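Local coordinates for protein exotoxin type A (Streptococcus pyogenes phage T12, PDB 1FNU) that probably acts as a secreted superantigen toxin of the staphylococcal and streptococcal exotoxin family, contributing to virulence, at residues Q1-D5 against E180-F184; L9-S13 against Y167-Y171. All coordinates share one frame; numbering follows the deposited sequence.

Contact 1 of 2, residues Q1-D5 against E180-F184; sequences QQDPD and ESFWF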
loop_
_atom_site.group_PDB
_atom_site.type_symbol
_atom_site.label_atom_id
_atom_site.label_comp_id
_atom_site.label_asym_id
_atom_site.label_seq_id
_atom_site.Cartn_x
_atom_site.Cartn_y
_atom_site.Cartn_z
ATOM N N GLN A 1 6.170 -27.837 18.825
ATOM C CA GLN A 1 7.559 -27.455 18.466
ATOM C C GLN A 1 8.705 -28.366 18.969
ATOM O O GLN A 1 9.178 -28.226 20.113
ATOM C CB GLN A 1 7.809 -26.006 18.945
ATOM C CG GLN A 1 7.188 -24.882 18.149
ATOM C CD GLN A 1 8.118 -24.407 17.070
ATOM O OE1 GLN A 1 8.325 -25.079 16.065
ATOM N NE2 GLN A 1 8.715 -23.239 17.283
ATOM N N GLN A 2 9.150 -29.286 18.103
ATOM C CA GLN A 2 10.284 -30.157 18.435
ATOM C C GLN A 2 11.313 -29.115 18.769
ATOM O O GLN A 2 11.427 -28.156 18.033
ATOM C CB GLN A 2 10.818 -30.936 17.214
ATOM C CG GLN A 2 12.367 -30.624 16.934
ATOM C CD GLN A 2 13.091 -31.484 15.833
ATOM O OE1 GLN A 2 13.121 -32.741 15.908
ATOM N NE2 GLN A 2 13.702 -30.801 14.842
ATOM N N ASP A 3 12.065 -29.289 19.846
ATOM C CA ASP A 3 13.084 -28.310 20.160
ATOM C C ASP A 3 13.973 -28.032 18.952
ATOM O O ASP A 3 14.318 -28.916 18.161
ATOM C CB ASP A 3 13.878 -28.722 21.405
ATOM C CG ASP A 3 13.083 -28.471 22.703
ATOM O OD1 ASP A 3 11.844 -28.307 22.605
ATOM O OD2 ASP A 3 13.679 -28.440 23.805
ATOM N N PRO A 4 14.318 -26.760 18.772
ATOM C CA PRO A 4 15.149 -26.344 17.657
ATOM C C PRO A 4 16.494 -27.042 17.501
ATOM O O PRO A 4 17.197 -27.397 18.465
ATOM C CB PRO A 4 15.277 -24.826 17.887
ATOM C CG PRO A 4 15.200 -24.718 19.369
ATOM C CD PRO A 4 14.001 -25.603 19.633
ATOM N N ASP A 5 16.804 -27.277 16.244
ATOM C CA ASP A 5 18.084 -27.836 15.877
ATOM C C ASP A 5 18.975 -26.568 15.808
ATOM O O ASP A 5 18.462 -25.505 15.453
ATOM C CB ASP A 5 17.942 -28.459 14.484
ATOM C CG ASP A 5 19.244 -28.997 13.950
ATOM O OD1 ASP A 5 20.297 -28.320 14.122
ATOM O OD2 ASP A 5 19.231 -30.088 13.332
ATOM N N GLU A 180 2.035 -30.831 23.933
ATOM C CA GLU A 180 3.222 -30.397 23.277
ATOM C C GLU A 180 3.889 -29.020 23.695
ATOM O O GLU A 180 3.222 -27.973 23.841
ATOM C CB GLU A 180 2.880 -30.543 21.790
ATOM C CG GLU A 180 3.927 -30.244 20.761
ATOM C CD GLU A 180 3.695 -31.100 19.503
ATOM O OE1 GLU A 180 2.504 -31.158 19.109
ATOM O OE2 GLU A 180 4.671 -31.720 18.920
ATOM N N SER A 181 5.199 -29.072 23.955
ATOM C CA SER A 181 5.973 -27.862 24.293
ATOM C C SER A 181 6.114 -27.120 22.913
ATOM O O SER A 181 5.839 -27.720 21.853
ATOM C CB SER A 181 7.366 -28.277 24.817
ATOM O OG SER A 181 8.123 -28.916 23.755
ATOM N N PHE A 182 6.469 -25.825 22.915
ATOM C CA PHE A 182 6.692 -25.099 21.646
ATOM C C PHE A 182 7.698 -23.947 21.810
ATOM O O PHE A 182 8.075 -23.560 22.938
ATOM C CB PHE A 182 5.343 -24.621 20.982
ATOM C CG PHE A 182 4.484 -23.772 21.865
ATOM C CD1 PHE A 182 4.665 -22.412 21.955
ATOM C CD2 PHE A 182 3.566 -24.367 22.708
ATOM C CE1 PHE A 182 3.956 -21.649 22.880
ATOM C CE2 PHE A 182 2.830 -23.624 23.665
ATOM C CZ PHE A 182 3.026 -22.259 23.755
ATOM N N TRP A 183 8.159 -23.371 20.708
ATOM C CA TRP A 183 9.123 -22.347 20.954
ATOM C C TRP A 183 9.052 -21.304 19.878
ATOM O O TRP A 183 8.421 -21.553 18.849
ATOM C CB TRP A 183 10.542 -22.951 21.073
ATOM C CG TRP A 183 10.919 -23.762 19.927
ATOM C CD1 TRP A 183 10.789 -25.115 19.776
ATOM C CD2 TRP A 183 11.497 -23.275 18.710
ATOM N NE1 TRP A 183 11.263 -25.504 18.533
ATOM C CE2 TRP A 183 11.699 -24.388 17.862
ATOM C CE3 TRP A 183 11.869 -21.994 18.250
ATOM C CZ2 TRP A 183 12.259 -24.264 16.566
ATOM C CZ3 TRP A 183 12.432 -21.874 16.949
ATOM C CH2 TRP A 183 12.620 -23.002 16.132
ATOM N N PHE A 184 9.609 -20.122 20.172
ATOM C CA PHE A 184 9.630 -19.005 19.219
ATOM C C PHE A 184 11.102 -18.564 19.055
ATOM O O PHE A 184 11.825 -18.437 20.056
ATOM C CB PHE A 184 8.866 -17.772 19.755
ATOM C CG PHE A 184 7.421 -18.013 20.103
ATOM C CD1 PHE A 184 6.636 -18.826 19.357
ATOM C CD2 PHE A 184 6.858 -17.354 21.189
ATOM C CE1 PHE A 184 5.287 -18.997 19.696
ATOM C CE2 PHE A 184 5.479 -17.540 21.506
ATOM C CZ PHE A 184 4.747 -18.352 20.754
#
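In the beta-grasp domain of this superantigen, the extreme N-terminus wraps around the indole of Trp183 on strand 182-185, an outermost strand of the mixed sheet. Gln1 lies over one face of the indole and Pro4 over the opposite one, while Gln2 meets the ring at its rim. Gln1 turns back over the indole because its chain is bent at chi2 (-90°); its CG stands over the five-membered ring, 4.2 Å from the centroid, as a CH-pi contact, and its amide plane is tilted only 22° from the ring. NE2 of Gln1 is the donor to Trp183 O, although the modelled separation is too short to be taken literally. Pro4 turns its CB and CD to the indole, in an approach likewise modelled too tightly to be read literally. At the rim, Trp183 NE1 gives a nearly straight bond to Gln2 O (2.7 Å, 164° at the hydrogen). The acceptor lies in the indole plane, whereas the donor stands above the plane of the Gln2 carbonyl. Asp3 OD2 makes a salt bridge with Lys173 of the adjacent strand 169-176. Phe182 packs on Phe174 and Ala142. The chain's first nitrogen, Gln1 N, is held by Ser181 O at 3.0 Å, in the plane of that carbonyl.

Contact 2 of 2, residues L9-S13 against Y167-Y171; sequences LHRSS and YETGY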
loop_
_atom_site.group_PDB
_atom_site.type_symbol
_atom_site.label_atom_id
_atom_site.label_comp_id
_atom_site.label_asym_id
_atom_site.label_seq_id
_atom_site.Cartn_x
_atom_site.Cartn_y
_atom_site.Cartn_z
ATOM N N LEU A 9 18.003 -22.327 14.071
ATOM C CA LEU A 9 17.939 -21.000 14.640
ATOM C C LEU A 9 18.467 -19.916 13.704
ATOM O O LEU A 9 19.433 -20.094 12.992
ATOM C CB LEU A 9 18.694 -20.970 15.980
ATOM C CG LEU A 9 18.049 -21.988 16.975
ATOM C CD1 LEU A 9 18.943 -22.285 18.173
ATOM C CD2 LEU A 9 16.659 -21.467 17.399
ATOM N N HIS A 10 17.780 -18.789 13.704
ATOM C CA HIS A 10 18.160 -17.624 12.886
ATOM C C HIS A 10 19.282 -16.883 13.615
ATOM O O HIS A 10 19.173 -16.582 14.799
ATOM C CB HIS A 10 16.942 -16.685 12.707
ATOM C CG HIS A 10 15.805 -17.282 11.934
ATOM N ND1 HIS A 10 14.524 -16.770 11.988
ATOM C CD2 HIS A 10 15.775 -18.248 10.982
ATOM C CE1 HIS A 10 13.752 -17.390 11.103
ATOM N NE2 HIS A 10 14.487 -18.291 10.477
ATOM N N ARG A 11 20.361 -16.592 12.895
ATOM C CA ARG A 11 21.510 -15.885 13.471
ATOM C C ARG A 11 21.219 -14.404 13.358
ATOM O O ARG A 11 20.904 -13.911 12.247
ATOM C CB ARG A 11 22.801 -16.253 12.689
ATOM C CG ARG A 11 23.375 -17.767 12.846
ATOM C CD ARG A 11 24.499 -18.079 11.750
ATOM N NE ARG A 11 25.314 -16.857 11.721
ATOM C CZ ARG A 11 26.096 -16.393 10.730
ATOM N NH1 ARG A 11 26.258 -17.024 9.561
ATOM N NH2 ARG A 11 26.653 -15.205 10.917
ATOM N N SER A 12 21.292 -13.692 14.479
ATOM C CA SER A 12 21.018 -12.228 14.487
ATOM C C SER A 12 22.001 -11.390 13.654
ATOM O O SER A 12 21.643 -10.329 13.163
ATOM C CB SER A 12 21.057 -11.643 15.918
ATOM O OG SER A 12 22.396 -11.620 16.452
ATOM N N SER A 13 23.236 -11.875 13.518
ATOM C CA SER A 13 24.273 -11.099 12.805
ATOM C C SER A 13 24.072 -11.049 11.288
ATOM O O SER A 13 24.716 -10.283 10.657
ATOM C CB SER A 13 25.676 -11.602 13.181
ATOM O OG SER A 13 25.819 -12.948 12.826
ATOM N N TYR A 167 23.427 -11.216 21.560
ATOM C CA TYR A 167 23.292 -12.648 21.289
ATOM C C TYR A 167 23.240 -13.018 19.823
ATOM O O TYR A 167 22.713 -12.266 19.010
ATOM C CB TYR A 167 22.047 -13.176 22.007
ATOM C CG TYR A 167 22.135 -12.841 23.462
ATOM C CD1 TYR A 167 23.134 -13.401 24.256
ATOM C CD2 TYR A 167 21.377 -11.803 24.001
ATOM C CE1 TYR A 167 23.394 -12.916 25.563
ATOM C CE2 TYR A 167 21.631 -11.296 25.315
ATOM C CZ TYR A 167 22.647 -11.871 26.052
ATOM O OH TYR A 167 22.980 -11.330 27.235
ATOM N N GLU A 168 23.779 -14.187 19.497
ATOM C CA GLU A 168 23.794 -14.673 18.126
ATOM C C GLU A 168 22.503 -15.440 17.858
ATOM O O GLU A 168 21.900 -15.317 16.812
ATOM C CB GLU A 168 25.043 -15.568 17.925
ATOM C CG GLU A 168 25.238 -16.122 16.518
ATOM C CD GLU A 168 25.467 -15.054 15.458
ATOM O OE1 GLU A 168 25.458 -13.822 15.727
ATOM O OE2 GLU A 168 25.656 -15.458 14.301
ATOM N N THR A 169 22.088 -16.265 18.813
ATOM C CA THR A 169 20.863 -16.975 18.578
ATOM C C THR A 169 20.079 -16.915 19.860
ATOM O O THR A 169 20.640 -16.637 20.915
ATOM C CB THR A 169 21.071 -18.396 18.121
ATOM O OG1 THR A 169 21.723 -19.155 19.129
ATOM C CG2 THR A 169 21.869 -18.441 16.857
ATOM N N GLY A 170 18.759 -17.065 19.736
ATOM C CA GLY A 170 17.902 -17.015 20.909
ATOM C C GLY A 170 16.525 -17.598 20.664
ATOM O O GLY A 170 16.000 -17.466 19.571
ATOM N N TYR A 171 15.955 -18.314 21.626
ATOM C CA TYR A 171 14.622 -18.845 21.469
ATOM C C TYR A 171 14.032 -18.989 22.853
ATOM O O TYR A 171 14.746 -18.954 23.893
ATOM C CB TYR A 171 14.570 -20.132 20.638
ATOM C CG TYR A 171 15.113 -21.408 21.251
ATOM C CD1 TYR A 171 14.313 -22.233 22.038
ATOM C CD2 TYR A 171 16.458 -21.776 21.048
ATOM C CE1 TYR A 171 14.864 -23.443 22.619
ATOM C CE2 TYR A 171 16.989 -22.943 21.600
ATOM C CZ TYR A 171 16.204 -23.769 22.360
ATOM O OH TYR A 171 16.746 -24.981 22.723
HETATM O O HOH W 1 17.952 -17.648 17.200
#
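Tyr167 opens the contact with its backbone: its O accepts the hydroxyl of Ser12 at 2.7 Å, OG to O, while its phenol OH is hydrogen-bonded to the backbone O of Lys157. Glu168 follows and does most of the polar work. Its O takes the amide N of Ser12 (2.9 Å), and its side chain, bent at chi2 (63°), runs alongside Arg11. Glu168 OE2 then accepts two donors: Arg11 NE in a salt bridge at 3.0 Å, lying close to the guanidinium plane, and Ser13 OG at 2.9 Å on the syn lone pair. Since Arg11 NH2 also donates to Ser13 OG, the three side chains close a small ring of bonds that should fix the carboxylate's rotation. The Thr169 hydroxyl is hydrogen-bonded to that of Thr219, and its CB sits against Leu9 CB at 4.1 Å. At Gly170, the amide N donates to a water that bridges to His10 O. Tyr171 ends the run, its CD2 meeting Leu9 CD2 at 3.7 Å. Within the sheet, strand 212-219 lies beside this segment, Glu168 and Thr169 both facing Thr219 in a classic beta bulge; the loop 9-13, leading toward helix 19-26, runs roughly antiparallel beside the start of strand 169-176.

How the contacts relate
Both contacts fasten the N-terminal arm to the beta-grasp sheet: contact 1 uses strand 182-185, and contact 2 the neighbouring strand 169-176, which precedes it in the chain. Because 9-13 follows 1-5 while 167-171 precedes 180-184, contact 2 is nested within the loop closed by contact 1. Their centres are 15 Å apart, yet they touch through Tyr171 and Pro4, which pack together. Pro4 CB lies 3.7 Å from Leu9 CD2, while Trp183 CB approaches Tyr171 CD1 at 4.0 Å. Pro4 thus packs on the aromatic side chains of both strands, and with Leu9, Tyr171 and Trp183 it forms an apolar patch that joins the two contacts.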